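Local coordinates for protein CrmK (Actinoalloteichus sp. WH1-2216-6, PDB 5I1V) that is a flavoenzyme oxidase carrying covalently bound FAD that takes part in recycling shunt products during caerulomycin biosynthesis, at residues G121-G126 against Y138-R143; V158-E163 against D486-F491; R339-S344 against Y449-L454. All coordinates share one frame; numbering follows the deposited sequence.

Contact 1: residues G121-G126 against Y138-R143; sequences GGFCMG and YGPLSR. With FAD (flavin-adenine dinucleotide), chain E.
Gly121 and Gly122 press against the Tyr138 carbonyl and the alpha carbon of Gly139 where two loops of the PCMH-type FAD-binding domain close round the pyrimidine edge of the isoalloxazine. No direct hydrogen bond joins the loops. Their backbones meet instead through CA-H...O contacts, Gly139 CA lying 3.3 Å from Gly121 O and Gly122 CA 3.1 Å from Tyr138 O. Such closeness suits glycine: a beta carbon on Gly139 would run into Gly121 O, and one on Gly122 into flavin C4. A water donates to Gly121 O at 2.7 Å and accepts from Leu141 N, bridging the loops indirectly.

Polar contacts with the flavin use backbone groups of both loops. Tyr138 reads the pyrimidine twice, its O accepting from flavin N3 at 2.8 Å and its N donating to O2 almost straight (168°), while Phe123 N donates to O4 at 3.0 Å. On the benzenoid ring, Cys124 SG is bonded to flavin C6 at 1.8 Å, a place that suits cysteine because its thiol can form the thioether. The sulphur stands beside its own backbone N, anti to the carbonyl carbon (chi1 -57°). With His64, the other covalent site, it makes the bicovalent attachment known among berberine bridge enzyme relatives.

Apolar and aromatic groups complete the contact. Pro140 CD meets the edge of the Phe123 ring at CD2, 4.0 Å away, and flavin O4 lies over one face of that ring. The Tyr138 ring has flavin N3 over one face, offset toward the rim, and packs edge-to-face with Tyr446 and Tyr380. Gly139 to Ser142 form a type I turn, closed by Ser142 N donating to Gly139 O, with Gly139 N donating in return to Ser142 OG at 3.0 Å (170°).

Contact 2: residues V158-E163 against D486-F491; sequences VVVDAE and DPRNVF
Val160 meets Arg488, Val490 and Phe491 where the end of strand 152-160, in the five-stranded antiparallel sheet of the FAD-binding domain, packs on the type I turn Asp486-Asn489 and the two residues after it. The contact fastens that sheet to the berberine-like C-terminal region, far along the sequence. The apolar part centres on the two methyls of this valine, a beta-branched residue at home in a strand. CG1 stands anti to the backbone N (chi1 -174°), facing Arg488 CD and Val490 CG2, whereas CG2 approaches Phe491 CE2 at 3.9 Å. Val490 CG1 sits over the centre of the Phe491 ring. Pro487, whose ring suits the second position of the turn, lays CG 3.4 Å from Ala162 N and touches the small Ala162 CB.

Water carries part of the polar contact. One molecule donates to Val160 O at 2.7 Å and to Asp486 OD1 at 2.6 Å, and accepts from Arg488 N. The Asp486 carboxylate also accepts from Val490 N at OD1 and Phe491 N at OD2, while Lys482 salt-bridges OD2, tying the turn to helix 475-485.

One direct hydrogen bond crosses the contact. The Arg488 chain bends at chi3 (61°) and runs past the carbonyls of Asp161 and Ala162, and NH1 donates within the guanidinium plane to Ala162 O at 2.8 Å.

Contact 3: residues R339-S344 against Y449-L454; sequences RRKVKS and YPDIDL. With FAD (flavin-adenine dinucleotide), chain E.
Lys343 bridges two acids, Asp451 and Asp453, while Lys341 from the same strand binds Asp451 and has a long salt bridge to Asp453, forming a network among largely buried residues. The strand, 339-347, belongs to the eight-stranded antiparallel sheet, and the acids lie on a loop leading into a short 3-10 helix that begins at Ile452. Lys341 NZ meets Asp451 OD1 at 2.7 Å from above the carboxylate plane. Lys343, its chain bent at chi4 (-93°), places NZ 2.8 Å from Asp451 OD2 on the syn side and 2.9 Å from Asp453 OD2 on the anti side. The long flexible lysines suit this bridging, and the charges are shared further: Glu67 pairs with Lys341, and Arg422 with Asp453 OD2.

Asp451 also shapes its own loop. OD1 accepts from Asp453 N at 3.0 Å, an Asx turn, with this N-H and Lys341 NZ arriving from opposite faces of the carboxylate. Two waters add further links: one accepts from Lys341 NZ and lies 2.7 Å from both Val342 O and Pro450 O, and the other accepts from Ser344 N and donates to Asp451 OD2.

On the flavin side the contact turns apolar. The small Ser344 side chain lets its CB come to 3.8 Å from Tyr449 CB, and the Val342 CG2 methyl packs on the same tyrosine carbon. With CG anti to its carbonyl carbon (chi1 -63°), the tyrosine ring extends from the strand to the isoalloxazine, bringing OH over one face of the flavin, 3.2 Å from C4X.

The flavin ties contacts 1 and 3 together. Their centres are 19 Å apart, yet Tyr138 OH touches Tyr449 CE2 at 3.7 Å, so loops from the FAD-binding and berberine-like regions meet beside the isoalloxazine. Contact 1 grips its pyrimidine edge and C6, whereas contact 3 reaches its central ring. Contact 2 is remote, its centre about 32 Å from that of contact 1 and 28 Å from that of contact 3, toward the adenine end of the cofactor; the Phe491 side chain comes within about 7 Å of FAD. Along the chain, contact 3 is nested inside the long loop closed by contact 2, while contact 1 precedes both.

Contact 1: residues G121-G126 against Y138-R143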
loop_
_atom_site.group_PDB
_atom_site.type_symbol
_atom_site.label_atom_id
_atom_site.label_comp_id
_atom_site.label_asym_id
_atom_site.label_seq_id
_atom_site.Cartn_x
_atom_site.Cartn_y
_atom_site.Cartn_z
ATOM N N GLY A 121 3.337 16.716 -0.682
ATOM C CA GLY A 121 2.476 16.253 0.375
ATOM C C GLY A 121 3.293 15.214 1.125
ATOM O O GLY A 121 4.476 15.053 0.879
ATOM N N GLY A 122 2.660 14.471 1.990
ATOM C CA GLY A 122 3.410 13.598 2.891
ATOM C C GLY A 122 3.818 12.265 2.315
ATOM O O GLY A 122 3.469 11.914 1.177
ATOM N N PHE A 123 4.530 11.515 3.156
ATOM C CA PHE A 123 5.052 10.230 2.800
ATOM C C PHE A 123 4.221 9.062 3.345
ATOM O O PHE A 123 4.754 7.962 3.482
ATOM C CB PHE A 123 6.545 10.103 3.218
ATOM C CG PHE A 123 6.829 10.289 4.707
ATOM C CD1 PHE A 123 6.668 9.242 5.610
ATOM C CD2 PHE A 123 7.334 11.496 5.192
ATOM C CE1 PHE A 123 6.961 9.411 6.962
ATOM C CE2 PHE A 123 7.618 11.672 6.548
ATOM C CZ PHE A 123 7.433 10.626 7.432
ATOM N N CYS A 124 2.937 9.244 3.663
ATOM C CA CYS A 124 2.181 8.062 4.060
ATOM C C CYS A 124 1.017 7.747 3.105
ATOM O O CYS A 124 0.222 8.619 2.773
ATOM C CB CYS A 124 1.736 8.150 5.507
ATOM S SG CYS A 124 3.052 8.397 6.771
ATOM N N MET A 125 0.937 6.475 2.703
ATOM C CA MET A 125 0.183 6.054 1.528
ATOM C C MET A 125 -1.303 6.220 1.636
ATOM O O MET A 125 -1.948 6.634 0.661
ATOM C CB MET A 125 0.470 4.581 1.231
ATOM C CG MET A 125 1.839 4.382 0.609
ATOM S SD MET A 125 2.002 5.253 -0.975
ATOM C CE MET A 125 0.765 4.297 -1.898
ATOM N N GLY A 126 -1.837 5.925 2.827
ATOM C CA GLY A 126 -3.259 5.923 3.043
ATOM C C GLY A 126 -3.867 7.225 3.574
ATOM O O GLY A 126 -5.048 7.256 3.876
ATOM N N TYR A 138 2.908 18.493 4.532
ATOM C CA TYR A 138 4.285 18.588 4.079
ATOM C C TYR A 138 4.895 17.198 3.845
ATOM O O TYR A 138 4.362 16.158 4.264
ATOM C CB TYR A 138 5.142 19.301 5.103
ATOM C CG TYR A 138 5.466 18.452 6.277
ATOM C CD1 TYR A 138 4.543 18.257 7.281
ATOM C CD2 TYR A 138 6.694 17.821 6.399
ATOM C CE1 TYR A 138 4.831 17.445 8.384
ATOM C CE2 TYR A 138 6.969 16.997 7.480
ATOM C CZ TYR A 138 6.031 16.808 8.470
ATOM O OH TYR A 138 6.296 15.978 9.575
ATOM N N GLY A 139 6.014 17.192 3.154
ATOM C CA GLY A 139 6.788 15.996 3.005
ATOM C C GLY A 139 8.157 16.209 2.401
ATOM O O GLY A 139 8.707 17.307 2.468
ATOM N N PRO A 140 8.757 15.124 1.895
ATOM C CA PRO A 140 10.168 15.169 1.505
ATOM C C PRO A 140 10.524 16.206 0.476
ATOM O O PRO A 140 11.667 16.653 0.447
ATOM C CB PRO A 140 10.447 13.756 0.991
ATOM C CG PRO A 140 9.524 12.902 1.764
ATOM C CD PRO A 140 8.272 13.734 1.974
ATOM N N LEU A 141 9.592 16.620 -0.368
ATOM C CA LEU A 141 9.915 17.653 -1.344
ATOM C C LEU A 141 9.624 19.072 -0.807
ATOM O O LEU A 141 9.775 20.035 -1.552
ATOM C CB LEU A 141 9.141 17.441 -2.659
ATOM C CG LEU A 141 9.426 16.131 -3.443
ATOM C CD1 LEU A 141 8.628 16.019 -4.747
ATOM C CD2 LEU A 141 10.913 16.084 -3.768
ATOM N N SER A 142 9.215 19.223 0.446
ATOM C CA SER A 142 8.810 20.576 0.890
ATOM C C SER A 142 10.001 21.562 0.888
ATOM O O SER A 142 9.802 22.725 0.619
ATOM C CB SER A 142 8.137 20.542 2.260
ATOM O OG SER A 142 6.863 19.905 2.163
ATOM N N ARG A 143 11.227 21.112 1.203
ATOM C CA ARG A 143 12.387 22.031 1.053
ATOM C C ARG A 143 12.543 22.670 -0.317
ATOM O O ARG A 143 12.925 23.829 -0.424
ATOM C CB ARG A 143 13.681 21.342 1.497
ATOM C CG ARG A 143 13.640 21.194 2.974
ATOM C CD ARG A 143 14.479 20.069 3.477
ATOM N NE ARG A 143 15.903 20.202 3.180
ATOM C CZ ARG A 143 16.798 20.817 3.960
ATOM N NH1 ARG A 143 16.430 21.453 5.076
ATOM N NH2 ARG A 143 18.080 20.820 3.596
HETATM P PA FAD E . -9.228 11.518 8.982
HETATM O O1A FAD E . -8.990 10.713 10.235
HETATM O O2A FAD E . -10.266 10.975 8.045
HETATM O O5B FAD E . -9.556 13.009 9.351
HETATM C C5B FAD E . -8.645 13.852 10.048
HETATM C C4B FAD E . -9.413 15.054 10.617
HETATM O O4B FAD E . -9.837 15.845 9.488
HETATM C C3B FAD E . -10.688 14.780 11.386
HETATM O O3B FAD E . -10.917 15.865 12.267
HETATM C C2B FAD E . -11.750 14.795 10.322
HETATM O O2B FAD E . -13.115 14.881 10.744
HETATM C C1B FAD E . -11.241 15.909 9.400
HETATM N N9A FAD E . -11.597 15.661 7.981
HETATM C C8A FAD E . -11.374 14.552 7.211
HETATM N N7A FAD E . -11.973 14.704 5.985
HETATM C C5A FAD E . -12.542 15.891 6.011
HETATM C C6A FAD E . -13.292 16.631 5.025
HETATM N N6A FAD E . -13.451 16.065 3.845
HETATM N N1A FAD E . -13.752 17.833 5.385
HETATM C C2A FAD E . -13.575 18.346 6.621
HETATM N N3A FAD E . -12.832 17.739 7.582
HETATM C C4A FAD E . -12.371 16.495 7.297
HETATM N N1 FAD E . 0.995 14.610 7.536
HETATM C C2 FAD E . 1.929 15.298 6.838
HETATM O O2 FAD E . 1.816 16.521 6.691
HETATM N N3 FAD E . 3.007 14.711 6.275
HETATM C C4 FAD E . 3.285 13.417 6.376
HETATM O O4 FAD E . 4.277 12.920 5.802
HETATM C C4X FAD E . 2.335 12.583 7.097
HETATM N N5 FAD E . 2.551 11.248 7.241
HETATM C C5X FAD E . 1.600 10.500 7.822
HETATM C C6 FAD E . 1.722 9.110 7.836
HETATM C C7 FAD E . 0.783 8.270 8.432
HETATM C C7M FAD E . 0.988 6.750 8.398
HETATM C C8 FAD E . -0.385 8.922 9.062
HETATM C C8M FAD E . -1.445 8.110 9.755
HETATM C C9 FAD E . -0.533 10.313 9.071
HETATM C C9A FAD E . 0.420 11.131 8.466
HETATM N N10 FAD E . 0.291 12.524 8.439
HETATM C C10 FAD E . 1.206 13.275 7.725
HETATM C "C1'" FAD E . -0.702 13.222 9.255
HETATM C "C2'" FAD E . -1.943 13.488 8.465
HETATM O "O2'" FAD E . -1.725 14.627 7.656
HETATM C "C3'" FAD E . -3.147 13.662 9.328
HETATM O "O3'" FAD E . -3.322 12.459 10.127
HETATM C "C4'" FAD E . -4.402 13.982 8.489
HETATM O "O4'" FAD E . -5.286 14.739 9.314
HETATM C "C5'" FAD E . -5.061 12.708 8.000
HETATM O "O5'" FAD E . -6.157 13.066 7.158
HETATM P P FAD E . -7.193 11.906 6.851
HETATM O O1P FAD E . -6.484 10.682 6.401
HETATM O O2P FAD E . -8.298 12.440 5.995
HETATM O O3P FAD E . -7.780 11.612 8.333
HETATM O O HOH W 1 6.719 15.723 -0.556
#

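Contact 2: residues V158-E163 against D486-F491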
loop_
_atom_site.group_PDB
_atom_site.type_symbol
_atom_site.label_atom_id
_atom_site.label_comp_id
_atom_site.label_asym_id
_atom_site.label_seq_id
_atom_site.Cartn_x
_atom_site.Cartn_y
_atom_site.Cartn_z
ATOM N N VAL A 158 -19.000 22.131 1.932
ATOM C CA VAL A 158 -20.374 22.121 2.337
ATOM C C VAL A 158 -20.448 22.756 3.704
ATOM O O VAL A 158 -19.829 22.280 4.657
ATOM C CB VAL A 158 -20.899 20.671 2.370
ATOM C CG1 VAL A 158 -22.306 20.602 2.917
ATOM C CG2 VAL A 158 -20.884 20.091 0.965
ATOM N N VAL A 159 -21.240 23.804 3.787
ATOM C CA VAL A 159 -21.307 24.647 4.981
ATOM C C VAL A 159 -22.771 24.821 5.445
ATOM O O VAL A 159 -23.699 24.563 4.680
ATOM C CB VAL A 159 -20.719 26.029 4.762
ATOM C CG1 VAL A 159 -19.221 25.984 4.601
ATOM C CG2 VAL A 159 -21.388 26.755 3.573
ATOM N N VAL A 160 -22.935 25.220 6.701
ATOM C CA VAL A 160 -24.227 25.349 7.377
ATOM C C VAL A 160 -24.393 26.762 7.946
ATOM O O VAL A 160 -23.589 27.215 8.758
ATOM C CB VAL A 160 -24.337 24.362 8.545
ATOM C CG1 VAL A 160 -25.744 24.388 9.150
ATOM C CG2 VAL A 160 -23.934 22.954 8.101
ATOM N N ASP A 161 -25.409 27.472 7.505
ATOM C CA ASP A 161 -25.618 28.852 8.014
ATOM C C ASP A 161 -26.312 28.868 9.357
ATOM O O ASP A 161 -26.632 27.813 9.872
ATOM C CB ASP A 161 -26.331 29.722 6.982
ATOM C CG ASP A 161 -27.820 29.491 6.893
ATOM O OD1 ASP A 161 -28.413 28.713 7.678
ATOM O OD2 ASP A 161 -28.416 30.132 5.995
ATOM N N ALA A 162 -26.491 30.068 9.946
ATOM C CA ALA A 162 -27.049 30.238 11.289
ATOM C C ALA A 162 -28.474 29.649 11.454
ATOM O O ALA A 162 -28.792 29.139 12.511
ATOM C CB ALA A 162 -27.022 31.708 11.690
ATOM N N GLU A 163 -29.293 29.675 10.401
ATOM C CA GLU A 163 -30.601 29.015 10.445
ATOM C C GLU A 163 -30.535 27.541 10.141
ATOM O O GLU A 163 -31.569 26.893 10.104
ATOM C CB GLU A 163 -31.596 29.622 9.452
ATOM C CG GLU A 163 -32.250 30.883 9.944
ATOM C CD GLU A 163 -31.397 32.068 9.633
ATOM O OE1 GLU A 163 -31.404 32.475 8.451
ATOM O OE2 GLU A 163 -30.719 32.572 10.561
ATOM N N ASP A 486 -19.373 28.625 10.178
ATOM C CA ASP A 486 -20.066 27.600 10.961
ATOM C C ASP A 486 -20.596 28.221 12.260
ATOM O O ASP A 486 -20.137 27.867 13.364
ATOM C CB ASP A 486 -19.130 26.402 11.252
ATOM C CG ASP A 486 -19.842 25.250 11.961
ATOM O OD1 ASP A 486 -21.092 25.182 11.926
ATOM O OD2 ASP A 486 -19.160 24.439 12.647
ATOM N N PRO A 487 -21.570 29.154 12.128
ATOM C CA PRO A 487 -22.083 29.877 13.290
ATOM C C PRO A 487 -22.759 28.969 14.319
ATOM O O PRO A 487 -22.841 29.356 15.452
ATOM C CB PRO A 487 -23.146 30.832 12.689
ATOM C CG PRO A 487 -23.403 30.322 11.321
ATOM C CD PRO A 487 -22.134 29.694 10.874
ATOM N N ARG A 488 -23.281 27.806 13.927
ATOM C CA ARG A 488 -23.911 26.921 14.891
ATOM C C ARG A 488 -22.951 25.898 15.482
ATOM O O ARG A 488 -23.363 25.116 16.308
ATOM C CB ARG A 488 -25.094 26.187 14.287
ATOM C CG ARG A 488 -26.093 27.088 13.557
ATOM C CD ARG A 488 -26.943 26.275 12.611
ATOM N NE ARG A 488 -27.711 25.282 13.331
ATOM C CZ ARG A 488 -28.865 25.525 13.931
ATOM N NH1 ARG A 488 -29.407 26.734 13.905
ATOM N NH2 ARG A 488 -29.490 24.541 14.564
ATOM N N ASN A 489 -21.675 25.953 15.138
ATOM C CA ASN A 489 -20.653 25.024 15.678
ATOM C C ASN A 489 -21.068 23.560 15.423
ATOM O O ASN A 489 -20.977 22.704 16.302
ATOM C CB ASN A 489 -20.362 25.262 17.165
ATOM C CG ASN A 489 -19.032 24.650 17.627
ATOM O OD1 ASN A 489 -18.068 24.538 16.867
ATOM N ND2 ASN A 489 -18.988 24.207 18.881
ATOM N N VAL A 490 -21.549 23.304 14.218
ATOM C CA VAL A 490 -21.885 21.959 13.783
ATOM C C VAL A 490 -20.671 21.026 13.758
ATOM O O VAL A 490 -20.766 19.850 14.081
ATOM C CB VAL A 490 -22.523 21.994 12.390
ATOM C CG1 VAL A 490 -22.677 20.597 11.812
ATOM C CG2 VAL A 490 -23.900 22.641 12.469
ATOM N N PHE A 491 -19.551 21.550 13.275
ATOM C CA PHE A 491 -18.341 20.783 13.129
ATOM C C PHE A 491 -17.397 21.054 14.270
ATOM O O PHE A 491 -16.828 22.145 14.380
ATOM C CB PHE A 491 -17.717 21.138 11.778
ATOM C CG PHE A 491 -18.685 20.951 10.649
ATOM C CD1 PHE A 491 -18.932 19.668 10.157
ATOM C CD2 PHE A 491 -19.386 22.012 10.120
ATOM C CE1 PHE A 491 -19.853 19.478 9.145
ATOM C CE2 PHE A 491 -20.281 21.842 9.097
ATOM C CZ PHE A 491 -20.543 20.556 8.615
HETATM O O HOH W 2 -23.260 26.475 11.335
#

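Contact 3: residues R339-S344 against Y449-L454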
loop_
_atom_site.group_PDB
_atom_site.type_symbol
_atom_site.label_atom_id
_atom_site.label_comp_id
_atom_site.label_asym_id
_atom_site.label_seq_id
_atom_site.Cartn_x
_atom_site.Cartn_y
_atom_site.Cartn_z
ATOM N N ARG A 339 -2.614 0.060 17.559
ATOM C CA ARG A 339 -2.928 1.120 18.521
ATOM C C ARG A 339 -1.741 2.085 18.546
ATOM O O ARG A 339 -0.586 1.650 18.447
ATOM C CB ARG A 339 -3.226 0.516 19.882
ATOM C CG ARG A 339 -4.358 -0.493 19.890
ATOM C CD ARG A 339 -4.506 -1.234 21.217
ATOM N NE ARG A 339 -5.192 -0.449 22.247
ATOM C CZ ARG A 339 -6.518 -0.324 22.353
ATOM N NH1 ARG A 339 -7.337 -0.910 21.491
ATOM N NH2 ARG A 339 -7.036 0.440 23.302
ATOM N N ARG A 340 -2.001 3.379 18.641
ATOM C CA ARG A 340 -0.939 4.397 18.472
ATOM C C ARG A 340 -1.127 5.597 19.322
ATOM O O ARG A 340 -2.261 5.966 19.650
ATOM C CB ARG A 340 -0.885 4.949 17.032
ATOM C CG ARG A 340 -1.061 3.930 15.940
ATOM C CD ARG A 340 -1.187 4.595 14.570
ATOM N NE ARG A 340 -1.373 3.562 13.543
ATOM C CZ ARG A 340 -0.382 2.845 13.023
ATOM N NH1 ARG A 340 -0.649 1.899 12.131
ATOM N NH2 ARG A 340 0.878 3.055 13.411
ATOM N N LYS A 341 -0.015 6.279 19.610
ATOM C CA LYS A 341 -0.033 7.604 20.153
ATOM C C LYS A 341 1.099 8.407 19.464
ATOM O O LYS A 341 2.232 7.927 19.325
ATOM C CB LYS A 341 0.164 7.553 21.657
ATOM C CG LYS A 341 0.235 8.887 22.384
ATOM C CD LYS A 341 -1.080 9.614 22.440
ATOM C CE LYS A 341 -0.960 10.961 23.153
ATOM N NZ LYS A 341 -1.962 11.965 22.655
ATOM N N VAL A 342 0.790 9.616 19.010
ATOM C CA VAL A 342 1.796 10.460 18.336
ATOM C C VAL A 342 1.889 11.803 19.040
ATOM O O VAL A 342 0.940 12.260 19.677
ATOM C CB VAL A 342 1.526 10.691 16.843
ATOM C CG1 VAL A 342 1.592 9.375 16.066
ATOM C CG2 VAL A 342 0.195 11.448 16.666
ATOM N N LYS A 343 3.073 12.400 18.985
ATOM C CA LYS A 343 3.275 13.750 19.446
ATOM C C LYS A 343 4.202 14.471 18.438
ATOM O O LYS A 343 4.859 13.855 17.620
ATOM C CB LYS A 343 3.895 13.753 20.863
ATOM C CG LYS A 343 3.044 13.081 21.931
ATOM C CD LYS A 343 3.683 13.188 23.304
ATOM C CE LYS A 343 2.757 12.703 24.389
ATOM N NZ LYS A 343 1.970 13.830 24.969
ATOM N N SER A 344 4.264 15.770 18.554
ATOM C CA SER A 344 4.903 16.623 17.604
ATOM C C SER A 344 5.534 17.798 18.329
ATOM O O SER A 344 4.999 18.252 19.342
ATOM C CB SER A 344 3.813 17.081 16.625
ATOM O OG SER A 344 4.014 18.376 16.162
ATOM N N TYR A 449 -0.661 16.235 13.550
ATOM C CA TYR A 449 -0.314 15.233 14.592
ATOM C C TYR A 449 -0.876 15.678 15.944
ATOM O O TYR A 449 -0.107 15.999 16.838
ATOM C CB TYR A 449 1.192 15.080 14.725
ATOM C CG TYR A 449 1.850 14.568 13.463
ATOM C CD1 TYR A 449 1.382 13.417 12.858
ATOM C CD2 TYR A 449 2.975 15.174 12.936
ATOM C CE1 TYR A 449 1.957 12.909 11.721
ATOM C CE2 TYR A 449 3.558 14.681 11.764
ATOM C CZ TYR A 449 3.032 13.553 11.170
ATOM O OH TYR A 449 3.562 13.008 10.035
ATOM N N PRO A 450 -2.204 15.742 16.080
ATOM C CA PRO A 450 -2.775 16.335 17.294
ATOM C C PRO A 450 -2.515 15.498 18.539
ATOM O O PRO A 450 -2.565 14.286 18.469
ATOM C CB PRO A 450 -4.276 16.285 17.057
ATOM C CG PRO A 450 -4.444 15.105 16.127
ATOM C CD PRO A 450 -3.254 15.153 15.222
ATOM N N ASP A 451 -2.351 16.173 19.661
ATOM C CA ASP A 451 -2.083 15.456 20.918
ATOM C C ASP A 451 -2.931 16.075 21.992
ATOM O O ASP A 451 -2.623 17.191 22.447
ATOM C CB ASP A 451 -0.638 15.666 21.233
ATOM C CG ASP A 451 -0.216 15.082 22.566
ATOM O OD1 ASP A 451 -1.018 14.398 23.258
ATOM O OD2 ASP A 451 0.973 15.336 22.895
ATOM N N ILE A 452 -3.951 15.367 22.455
ATOM C CA ILE A 452 -4.875 16.008 23.405
ATOM C C ILE A 452 -4.202 16.280 24.762
ATOM O O ILE A 452 -4.727 17.054 25.559
ATOM C CB ILE A 452 -6.208 15.246 23.644
ATOM C CG1 ILE A 452 -5.939 13.870 24.273
ATOM C CG2 ILE A 452 -7.045 15.269 22.349
ATOM C CD1 ILE A 452 -7.148 12.982 24.548
ATOM N N ASP A 453 -3.057 15.639 25.012
ATOM C CA ASP A 453 -2.250 15.938 26.221
ATOM C C ASP A 453 -1.855 17.421 26.306
ATOM O O ASP A 453 -1.637 17.903 27.413
ATOM C CB ASP A 453 -1.005 15.053 26.322
ATOM C CG ASP A 453 -1.334 13.551 26.399
ATOM O OD1 ASP A 453 -2.488 13.201 26.716
ATOM O OD2 ASP A 453 -0.434 12.712 26.131
ATOM N N LEU A 454 -1.825 18.166 25.181
ATOM C CA LEU A 454 -1.463 19.597 25.241
ATOM C C LEU A 454 -2.559 20.427 25.872
ATOM O O LEU A 454 -2.332 21.554 26.207
ATOM C CB LEU A 454 -1.028 20.192 23.883
ATOM C CG LEU A 454 0.092 19.499 23.098
ATOM C CD1 LEU A 454 0.499 20.292 21.858
ATOM C CD2 LEU A 454 1.308 19.159 23.930
HETATM P PA FAD E . -9.228 11.518 8.982
HETATM O O1A FAD E . -8.990 10.713 10.235
HETATM O O2A FAD E . -10.266 10.975 8.045
HETATM O O5B FAD E . -9.556 13.009 9.351
HETATM C C5B FAD E . -8.645 13.852 10.048
HETATM C C4B FAD E . -9.413 15.054 10.617
HETATM O O4B FAD E . -9.837 15.845 9.488
HETATM C C3B FAD E . -10.688 14.780 11.386
HETATM O O3B FAD E . -10.917 15.865 12.267
HETATM C C2B FAD E . -11.750 14.795 10.322
HETATM O O2B FAD E . -13.115 14.881 10.744
HETATM C C1B FAD E . -11.241 15.909 9.400
HETATM N N9A FAD E . -11.597 15.661 7.981
HETATM C C8A FAD E . -11.374 14.552 7.211
HETATM N N7A FAD E . -11.973 14.704 5.985
HETATM C C5A FAD E . -12.542 15.891 6.011
HETATM C C6A FAD E . -13.292 16.631 5.025
HETATM N N6A FAD E . -13.451 16.065 3.845
HETATM N N1A FAD E . -13.752 17.833 5.385
HETATM C C2A FAD E . -13.575 18.346 6.621
HETATM N N3A FAD E . -12.832 17.739 7.582
HETATM C C4A FAD E . -12.371 16.495 7.297
HETATM N N1 FAD E . 0.995 14.610 7.536
HETATM C C2 FAD E . 1.929 15.298 6.838
HETATM O O2 FAD E . 1.816 16.521 6.691
HETATM N N3 FAD E . 3.007 14.711 6.275
HETATM C C4 FAD E . 3.285 13.417 6.376
HETATM O O4 FAD E . 4.277 12.920 5.802
HETATM C C4X FAD E . 2.335 12.583 7.097
HETATM N N5 FAD E . 2.551 11.248 7.241
HETATM C C5X FAD E . 1.600 10.500 7.822
HETATM C C6 FAD E . 1.722 9.110 7.836
HETATM C C7 FAD E . 0.783 8.270 8.432
HETATM C C7M FAD E . 0.988 6.750 8.398
HETATM C C8 FAD E . -0.385 8.922 9.062
HETATM C C8M FAD E . -1.445 8.110 9.755
HETATM C C9 FAD E . -0.533 10.313 9.071
HETATM C C9A FAD E . 0.420 11.131 8.466
HETATM N N10 FAD E . 0.291 12.524 8.439
HETATM C C10 FAD E . 1.206 13.275 7.725
HETATM C "C1'" FAD E . -0.702 13.222 9.255
HETATM C "C2'" FAD E . -1.943 13.488 8.465
HETATM O "O2'" FAD E . -1.725 14.627 7.656
HETATM C "C3'" FAD E . -3.147 13.662 9.328
HETATM O "O3'" FAD E . -3.322 12.459 10.127
HETATM C "C4'" FAD E . -4.402 13.982 8.489
HETATM O "O4'" FAD E . -5.286 14.739 9.314
HETATM C "C5'" FAD E . -5.061 12.708 8.000
HETATM O "O5'" FAD E . -6.157 13.066 7.158
HETATM P P FAD E . -7.193 11.906 6.851
HETATM O O1P FAD E . -6.484 10.682 6.401
HETATM O O2P FAD E . -8.298 12.440 5.995
HETATM O O3P FAD E . -7.780 11.612 8.333
HETATM O O HOH W 3 -1.732 12.070 19.781
HETATM O O HOH W 4 2.341 16.884 20.925
#